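Side-chain contact in hypothetical protein (Fusobacterium nucleatum subsp. nucleatum, PDB 2GSL), which may be a ribonuclease of the MrnC family that takes part in RNA processing, built on a helical ribonuclease III domain with bound magnesium: residues Glu27-Ile30 with Arg31-Tyr34. Numbering follows the deposited sequence.
Sequences ELEI and RKYY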
ATOM      1  N   GLU A  27       4.074   2.999   1.002  1.00 12.74           N
ATOM      2  CA  GLU A  27       4.693   1.672   1.049  1.00 15.09           C
ATOM      3  C   GLU A  27       4.818   1.123  -0.359  1.00 16.11           C
ATOM      4  O   GLU A  27       5.918   0.804  -0.809  1.00 18.06           O
ATOM      5  CB  GLU A  27       3.896   0.687   1.927  1.00 13.75           C
ATOM      6  CG  GLU A  27       4.475   0.493   3.331  1.00 19.33           C
ATOM      7  CD  GLU A  27       5.375  -0.739   3.471  1.00 23.87           C
ATOM      8  OE1 GLU A  27       6.395  -0.854   2.766  1.00 27.58           O
ATOM      9  OE2 GLU A  27       5.078  -1.615   4.309  1.00 26.95           O
ATOM     10  N   LEU A  28       3.690   1.041  -1.062  1.00 17.75           N
ATOM     11  CA  LEU A  28       3.654   0.510  -2.431  1.00 17.82           C
ATOM     12  C   LEU A  28       4.769   1.036  -3.319  1.00 17.28           C
ATOM     13  O   LEU A  28       5.516   0.258  -3.900  1.00 21.02           O
ATOM     14  CB  LEU A  28       2.307   0.821  -3.090  1.00 18.42           C
ATOM     15  CG  LEU A  28       2.113   0.242  -4.481  1.00 16.03           C
ATOM     16  CD1 LEU A  28       2.463  -1.245  -4.464  1.00 16.55           C
ATOM     17  CD2 LEU A  28       0.690   0.450  -4.908  1.00 16.67           C
ATOM     18  N   GLU A  29       4.871   2.353  -3.429  1.00 17.44           N
ATOM     19  CA  GLU A  29       5.901   2.950  -4.246  1.00 17.83           C
ATOM     20  C   GLU A  29       7.296   2.535  -3.778  1.00 19.12           C
ATOM     21  O   GLU A  29       8.138   2.178  -4.603  1.00 20.74           O
ATOM     22  CB  GLU A  29       5.756   4.467  -4.239  1.00 18.16           C
ATOM     23  CG  GLU A  29       4.560   4.947  -5.036  1.00 25.16           C
ATOM     24  CD  GLU A  29       4.495   4.314  -6.426  1.00 26.95           C
ATOM     25  OE1 GLU A  29       3.528   3.559  -6.705  1.00 26.43           O
ATOM     26  OE2 GLU A  29       5.421   4.573  -7.227  1.00 26.51           O
ATOM     27  N   ILE A  30       7.543   2.557  -2.466  1.00 19.32           N
ATOM     28  CA  ILE A  30       8.862   2.176  -1.943  1.00 17.08           C
ATOM     29  C   ILE A  30       9.175   0.706  -2.224  1.00 17.66           C
ATOM     30  O   ILE A  30      10.266   0.380  -2.688  1.00 15.99           O
ATOM     31  CB  ILE A  30       8.989   2.459  -0.412  1.00 15.20           C
ATOM     32  CG1 ILE A  30       8.939   3.966  -0.163  1.00 13.65           C
ATOM     33  CG2 ILE A  30      10.302   1.927   0.124  1.00 15.99           C
ATOM     34  CD1 ILE A  30       9.917   4.766  -1.001  1.00 11.77           C
ATOM     35  N   ARG A  31       8.229  -0.187  -1.968  1.00 16.57           N
ATOM     36  CA  ARG A  31       8.515  -1.584  -2.233  1.00 17.67           C
ATOM     37  C   ARG A  31       8.776  -1.795  -3.717  1.00 20.58           C
ATOM     38  O   ARG A  31       9.679  -2.555  -4.096  1.00 19.35           O
ATOM     39  CB  ARG A  31       7.368  -2.457  -1.774  1.00 14.88           C
ATOM     40  CG  ARG A  31       7.117  -2.339  -0.298  1.00 12.11           C
ATOM     41  CD  ARG A  31       6.180  -3.422   0.109  1.00 13.37           C
ATOM     42  NE  ARG A  31       5.865  -3.392   1.522  1.00 15.92           N
ATOM     43  CZ  ARG A  31       5.038  -4.256   2.104  1.00 20.82           C
ATOM     44  NH1 ARG A  31       4.461  -5.206   1.373  1.00 20.83           N
ATOM     45  NH2 ARG A  31       4.772  -4.168   3.408  1.00 17.45           N
ATOM     46  N   LYS A  32       8.008  -1.108  -4.563  1.00 22.43           N
ATOM     47  CA  LYS A  32       8.181  -1.229  -6.007  1.00 24.51           C
ATOM     48  C   LYS A  32       9.609  -0.957  -6.460  1.00 25.91           C
ATOM     49  O   LYS A  32      10.217  -1.778  -7.149  1.00 27.04           O
ATOM     50  CB  LYS A  32       7.266  -0.264  -6.753  1.00 25.61           C
ATOM     51  CG  LYS A  32       5.827  -0.671  -6.811  1.00 29.39           C
ATOM     52  CD  LYS A  32       5.181  -0.107  -8.070  1.00 32.51           C
ATOM     53  CE  LYS A  32       5.295   1.409  -8.120  1.00 35.71           C
ATOM     54  NZ  LYS A  32       4.551   2.021  -9.262  1.00 36.37           N
ATOM     55  N   TYR A  33      10.126   0.213  -6.090  1.00 26.46           N
ATOM     56  CA  TYR A  33      11.478   0.615  -6.460  1.00 26.86           C
ATOM     57  C   TYR A  33      12.539  -0.346  -5.947  1.00 26.10           C
ATOM     58  O   TYR A  33      13.512  -0.607  -6.631  1.00 26.14           O
ATOM     59  CB  TYR A  33      11.783   2.023  -5.927  1.00 27.86           C
ATOM     60  CG  TYR A  33      13.252   2.430  -6.019  1.00 30.75           C
ATOM     61  CD1 TYR A  33      14.068   2.446  -4.879  1.00 33.51           C
ATOM     62  CD2 TYR A  33      13.815   2.834  -7.236  1.00 28.99           C
ATOM     63  CE1 TYR A  33      15.406   2.863  -4.944  1.00 34.43           C
ATOM     64  CE2 TYR A  33      15.153   3.250  -7.316  1.00 31.49           C
ATOM     65  CZ  TYR A  33      15.939   3.264  -6.164  1.00 34.69           C
ATOM     66  OH  TYR A  33      17.251   3.686  -6.221  1.00 36.22           O
ATOM     67  N   TYR A  34      12.363  -0.868  -4.743  1.00 25.34           N
ATOM     68  CA  TYR A  34      13.366  -1.758  -4.207  1.00 26.12           C
ATOM     69  C   TYR A  34      13.169  -3.183  -4.654  1.00 26.67           C
ATOM     70  O   TYR A  34      14.092  -3.978  -4.592  1.00 27.83           O
ATOM     71  CB  TYR A  34      13.395  -1.671  -2.677  1.00 23.39           C
ATOM     72  CG  TYR A  34      14.170  -0.471  -2.156  1.00 22.60           C
ATOM     73  CD1 TYR A  34      15.531  -0.316  -2.448  1.00 21.94           C
ATOM     74  CD2 TYR A  34      13.550   0.503  -1.369  1.00 21.93           C
ATOM     75  CE1 TYR A  34      16.256   0.774  -1.972  1.00 21.40           C
ATOM     76  CE2 TYR A  34      14.266   1.600  -0.889  1.00 22.31           C
ATOM     77  CZ  TYR A  34      15.620   1.728  -1.198  1.00 24.08           C
ATOM     78  OH  TYR A  34      16.333   2.818  -0.754  1.00 23.82           O
TER
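Arg31 runs straight from CG to NE (chi3 -180°), while Glu27 bends at chi2 (-97°), and the two side chains meet one helical turn apart. The guanidinium grips the carboxylate side-on in a two-pronged salt bridge: NE of Arg31 reaches OE1 of Glu27 at 2.9 Å, and NH2 of Arg31 reaches OE2 of Glu27 at 2.7 Å. The planes stand 75° apart, and both oxygens are met from above the carboxylate plane. In the backbone, Arg31 N donates a hydrogen bond to Glu27 O at 2.8 Å, one of four i to i+4 bonds at the C-terminal end of helix 15-34. This helix of the ribonuclease III domain also carries Asp23, which binds magnesium with Glu103 and is the likely active-site residue. Arg31 turns its NH1 to the second subunit, in a salt bridge with OD2 of Asp23 of that subunit and a hydrogen bond to its Phe20 O. Glu29 and Lys32 lie alongside each other in a salt bridge, OE1 of Glu29 lying 3.2 Å from NZ of Lys32; that amine also bonds to Tyr110 of the second subunit. On the buried flank, CG2 of Ile30 meets the edge of the Tyr34 ring, 3.8 Å from CD2 of Tyr34, whose hydroxyl bonds to Lys51.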